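Local coordinates for protein hydroquinone dioxygenase large subunit (PDB 4ZXA) that probably opens the aromatic ring of hydroquinone with dioxygen at a metal site, as the large subunit of the two-subunit dioxygenase PnpCD, at residues V18-Y29 against F32-E43. Numbering follows the deposited sequence.
Sequences VQASPPHAVTGY and FQLGAFELSRDE
Arg41 lies flat across one face of the Tyr29 ring, its guanidinium only 9° from parallel with it. CD sits over the middle of the ring, 3.5 Å from the centroid and almost on the ring normal, a CH-pi contact, while the guanidinium carries on toward the phenol end, with Tyr29 OH over its centre. A bend at chi3 (-79°) turns the arginine back to the carbonyl of the next residue, where NE and NH2 grip Asp42 O side-on, at 2.7 Å from NE, with both donors in the carbonyl plane. With an alanine here this face of the Tyr29 ring is likely to lose its cover, and Asp42 O both of these donors.

Beside the ring, Thr27 OG1 accepts from Tyr29 N in an ST turn and also meets a water that donates to Arg41 O, so the loop is tied to the strand through solvent. At the other end the backbones run antiparallel. Gln33 N donates to Gln19 O (3.0 Å, 168°), and a second water, accepting from Gln19 N and donating to Gln33 O, bridges the same pair. Phe32 brings its ring to Ala20 CB, and Val18 CG1 reaches the ring edge, 3.7 Å from Phe32 CD2.

Asp42 OD2 bonds Thr308 OG1 of the second subunit, another copy of this protein, and the Tyr29 hydroxyl bonds Gly155 O and Asn138 ND2. Within this chain the short, weakly bonded strand 19-20 lies at one edge of an antiparallel sheet of five strands, joined to 32-34 as a hairpin, with 37-41 next in order, and helix 122-136 packs against Val18, Phe32 and Tyr29.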
loop_
_atom_site.group_PDB
_atom_site.type_symbol
_atom_site.label_atom_id
_atom_site.label_comp_id
_atom_site.label_asym_id
_atom_site.label_seq_id
_atom_site.Cartn_x
_atom_site.Cartn_y
_atom_site.Cartn_z
ATOM N N VAL E 18 -21.295 13.696 17.119
ATOM C CA VAL E 18 -20.846 13.199 15.823
ATOM C C VAL E 18 -21.883 13.394 14.701
ATOM O O VAL E 18 -23.048 13.034 14.858
ATOM C CB VAL E 18 -20.454 11.693 15.920
ATOM C CG1 VAL E 18 -20.178 11.127 14.535
ATOM C CG2 VAL E 18 -19.238 11.510 16.828
ATOM N N GLN E 19 -21.440 13.965 13.580
ATOM C CA GLN E 19 -22.254 14.110 12.372
ATOM C C GLN E 19 -22.162 12.871 11.495
ATOM O O GLN E 19 -21.161 12.667 10.802
ATOM C CB GLN E 19 -21.754 15.285 11.557
ATOM C CG GLN E 19 -22.465 16.583 11.811
ATOM C CD GLN E 19 -21.691 17.759 11.264
ATOM O OE1 GLN E 19 -22.097 18.389 10.278
ATOM N NE2 GLN E 19 -20.555 18.060 11.895
ATOM N N ALA E 20 -23.204 12.047 11.519
ATOM C CA ALA E 20 -23.222 10.808 10.754
ATOM C C ALA E 20 -24.505 10.688 9.946
ATOM O O ALA E 20 -25.568 11.132 10.381
ATOM C CB ALA E 20 -23.087 9.620 11.681
ATOM N N SER E 21 -24.395 10.068 8.777
ATOM C CA SER E 21 -25.521 9.854 7.886
ATOM C C SER E 21 -26.202 8.515 8.171
ATOM O O SER E 21 -25.684 7.701 8.926
ATOM C CB SER E 21 -25.032 9.843 6.444
ATOM O OG SER E 21 -24.469 8.583 6.128
ATOM N N PRO E 22 -27.385 8.297 7.571
ATOM C CA PRO E 22 -28.012 6.973 7.535
ATOM C C PRO E 22 -27.100 5.995 6.810
ATOM O O PRO E 22 -26.343 6.409 5.916
ATOM C CB PRO E 22 -29.265 7.193 6.679
ATOM C CG PRO E 22 -29.554 8.640 6.771
ATOM C CD PRO E 22 -28.239 9.338 6.967
ATOM N N PRO E 23 -27.175 4.707 7.180
ATOM C CA PRO E 23 -26.453 3.675 6.435
ATOM C C PRO E 23 -26.751 3.865 4.955
ATOM O O PRO E 23 -27.891 4.171 4.601
ATOM C CB PRO E 23 -27.097 2.373 6.915
ATOM C CG PRO E 23 -27.700 2.701 8.244
ATOM C CD PRO E 23 -28.097 4.147 8.184
ATOM N N HIS E 24 -25.746 3.694 4.106
ATOM C CA HIS E 24 -25.930 3.859 2.674
ATOM C C HIS E 24 -26.685 2.653 2.128
ATOM O O HIS E 24 -26.412 1.521 2.527
ATOM C CB HIS E 24 -24.569 4.008 2.002
ATOM C CG HIS E 24 -24.622 4.036 0.507
ATOM N ND1 HIS E 24 -24.833 2.905 -0.251
ATOM C CD2 HIS E 24 -24.459 5.056 -0.370
ATOM C CE1 HIS E 24 -24.820 3.232 -1.532
ATOM N NE2 HIS E 24 -24.588 4.529 -1.631
ATOM N N ALA E 25 -27.629 2.899 1.219
ATOM C CA ALA E 25 -28.525 1.856 0.710
ATOM C C ALA E 25 -27.804 0.626 0.145
ATOM O O ALA E 25 -28.238 -0.514 0.353
ATOM C CB ALA E 25 -29.484 2.432 -0.336
ATOM N N VAL E 26 -26.709 0.851 -0.568
ATOM C CA VAL E 26 -25.977 -0.259 -1.168
ATOM C C VAL E 26 -24.896 -0.822 -0.241
ATOM O O VAL E 26 -24.884 -2.026 0.045
ATOM C CB VAL E 26 -25.343 0.144 -2.517
ATOM C CG1 VAL E 26 -24.759 -1.076 -3.221
ATOM C CG2 VAL E 26 -26.372 0.837 -3.406
ATOM N N THR E 27 -24.003 0.051 0.233
ATOM C CA THR E 27 -22.799 -0.400 0.921
ATOM C C THR E 27 -23.069 -0.792 2.356
ATOM O O THR E 27 -22.410 -1.684 2.890
ATOM C CB THR E 27 -21.679 0.654 0.898
ATOM O OG1 THR E 27 -22.002 1.720 1.795
ATOM C CG2 THR E 27 -21.489 1.204 -0.509
ATOM N N GLY E 28 -24.037 -0.124 2.981
ATOM C CA GLY E 28 -24.393 -0.416 4.360
ATOM C C GLY E 28 -23.634 0.436 5.363
ATOM O O GLY E 28 -23.785 0.266 6.576
ATOM N N TYR E 29 -22.818 1.360 4.864
ATOM C CA TYR E 29 -21.997 2.186 5.740
ATOM C C TYR E 29 -22.516 3.616 5.820
ATOM O O TYR E 29 -23.152 4.106 4.899
ATOM C CB TYR E 29 -20.537 2.219 5.265
ATOM C CG TYR E 29 -19.844 0.871 5.140
ATOM C CD1 TYR E 29 -19.556 0.102 6.263
ATOM C CD2 TYR E 29 -19.439 0.386 3.900
ATOM C CE1 TYR E 29 -18.910 -1.120 6.151
ATOM C CE2 TYR E 29 -18.792 -0.835 3.783
ATOM C CZ TYR E 29 -18.532 -1.579 4.913
ATOM O OH TYR E 29 -17.900 -2.796 4.799
ATOM N N PHE E 32 -19.420 10.293 7.210
ATOM C CA PHE E 32 -19.254 11.174 8.363
ATOM C C PHE E 32 -18.771 12.558 7.943
ATOM O O PHE E 32 -18.077 12.724 6.936
ATOM C CB PHE E 32 -18.303 10.562 9.409
ATOM C CG PHE E 32 -18.866 9.355 10.116
ATOM C CD1 PHE E 32 -18.774 8.089 9.552
ATOM C CD2 PHE E 32 -19.496 9.484 11.340
ATOM C CE1 PHE E 32 -19.298 6.973 10.201
ATOM C CE2 PHE E 32 -20.013 8.376 11.994
ATOM C CZ PHE E 32 -19.915 7.121 11.427
ATOM N N GLN E 33 -19.158 13.553 8.729
ATOM C CA GLN E 33 -18.737 14.918 8.500
ATOM C C GLN E 33 -17.935 15.382 9.701
ATOM O O GLN E 33 -18.327 15.167 10.855
ATOM C CB GLN E 33 -19.952 15.832 8.316
ATOM C CG GLN E 33 -19.599 17.248 7.863
ATOM C CD GLN E 33 -19.306 17.308 6.377
ATOM O OE1 GLN E 33 -19.852 16.521 5.605
ATOM N NE2 GLN E 33 -18.433 18.224 5.969
ATOM N N LEU E 34 -16.804 16.015 9.430
ATOM C CA LEU E 34 -15.982 16.578 10.485
ATOM C C LEU E 34 -15.506 17.898 9.943
ATOM O O LEU E 34 -14.692 17.933 9.025
ATOM C CB LEU E 34 -14.804 15.654 10.796
ATOM C CG LEU E 34 -13.856 16.060 11.922
ATOM C CD1 LEU E 34 -14.638 16.350 13.196
ATOM C CD2 LEU E 34 -12.825 14.965 12.169
ATOM N N GLY E 35 -16.041 18.990 10.484
ATOM C CA GLY E 35 -15.806 20.299 9.909
ATOM C C GLY E 35 -16.029 20.172 8.422
ATOM O O GLY E 35 -17.070 19.698 7.985
ATOM N N ALA E 36 -15.040 20.552 7.633
ATOM C CA ALA E 36 -15.225 20.591 6.192
ATOM C C ALA E 36 -14.863 19.282 5.508
ATOM O O ALA E 36 -14.937 19.197 4.277
ATOM C CB ALA E 36 -14.435 21.754 5.579
ATOM N N PHE E 37 -14.471 18.276 6.292
ATOM C CA PHE E 37 -14.096 16.972 5.741
ATOM C C PHE E 37 -15.311 16.067 5.623
ATOM O O PHE E 37 -16.168 16.052 6.494
ATOM C CB PHE E 37 -13.055 16.254 6.628
ATOM C CG PHE E 37 -11.676 16.829 6.552
ATOM C CD1 PHE E 37 -10.853 16.542 5.490
ATOM C CD2 PHE E 37 -11.195 17.645 7.555
ATOM C CE1 PHE E 37 -9.573 17.068 5.418
ATOM C CE2 PHE E 37 -9.926 18.172 7.485
ATOM C CZ PHE E 37 -9.116 17.880 6.410
ATOM N N GLU E 38 -15.360 15.278 4.565
ATOM C CA GLU E 38 -16.344 14.220 4.474
ATOM C C GLU E 38 -15.646 12.878 4.395
ATOM O O GLU E 38 -14.824 12.640 3.504
ATOM C CB GLU E 38 -17.222 14.394 3.242
ATOM C CG GLU E 38 -18.694 14.265 3.545
ATOM C CD GLU E 38 -19.422 13.371 2.570
ATOM O OE1 GLU E 38 -18.761 12.545 1.894
ATOM O OE2 GLU E 38 -20.666 13.497 2.483
ATOM N N LEU E 39 -15.981 12.003 5.332
ATOM C CA LEU E 39 -15.433 10.660 5.347
ATOM C C LEU E 39 -16.488 9.590 5.015
ATOM O O LEU E 39 -17.488 9.445 5.734
ATOM C CB LEU E 39 -14.796 10.381 6.710
ATOM C CG LEU E 39 -13.722 11.407 7.070
ATOM C CD1 LEU E 39 -14.298 12.530 7.905
ATOM C CD2 LEU E 39 -12.570 10.718 7.800
ATOM N N SER E 40 -16.260 8.844 3.933
ATOM C CA SER E 40 -17.133 7.728 3.581
ATOM C C SER E 40 -16.300 6.535 3.160
ATOM O O SER E 40 -15.125 6.685 2.839
ATOM C CB SER E 40 -18.052 8.113 2.430
ATOM O OG SER E 40 -17.311 8.224 1.232
ATOM N N ARG E 41 -16.909 5.358 3.138
ATOM C CA ARG E 41 -16.225 4.163 2.675
ATOM C C ARG E 41 -17.148 3.309 1.821
ATOM O O ARG E 41 -18.359 3.324 1.996
ATOM C CB ARG E 41 -15.695 3.350 3.857
ATOM C CG ARG E 41 -16.702 2.391 4.455
ATOM C CD ARG E 41 -16.025 1.169 5.041
ATOM N NE ARG E 41 -15.655 0.202 4.015
ATOM C CZ ARG E 41 -15.117 -0.986 4.264
ATOM N NH1 ARG E 41 -14.882 -1.363 5.507
ATOM N NH2 ARG E 41 -14.815 -1.798 3.265
ATOM N N ASP E 42 -16.562 2.566 0.892
ATOM C CA ASP E 42 -17.318 1.611 0.102
ATOM C C ASP E 42 -16.763 0.212 0.324
ATOM O O ASP E 42 -16.231 -0.087 1.385
ATOM C CB ASP E 42 -17.306 1.980 -1.383
ATOM C CG ASP E 42 -15.913 2.112 -1.938
ATOM O OD1 ASP E 42 -14.984 1.533 -1.352
ATOM O OD2 ASP E 42 -15.748 2.795 -2.964
ATOM N N GLU E 43 -16.893 -0.645 -0.677
ATOM C CA GLU E 43 -16.479 -2.032 -0.544
ATOM C C GLU E 43 -14.961 -2.200 -0.486
ATOM O O GLU E 43 -14.464 -3.190 0.039
ATOM C CB GLU E 43 -17.070 -2.872 -1.677
ATOM C CG GLU E 43 -18.581 -3.026 -1.612
ATOM C CD GLU E 43 -19.322 -1.911 -2.322
ATOM O OE1 GLU E 43 -18.680 -0.921 -2.714
ATOM O OE2 GLU E 43 -20.550 -2.024 -2.488
HETATM O O HOH W 1 -18.530 14.578 13.457
HETATM O O HOH W 2 -19.659 20.504 9.673
HETATM O O HOH W 3 -21.038 4.064 1.204
#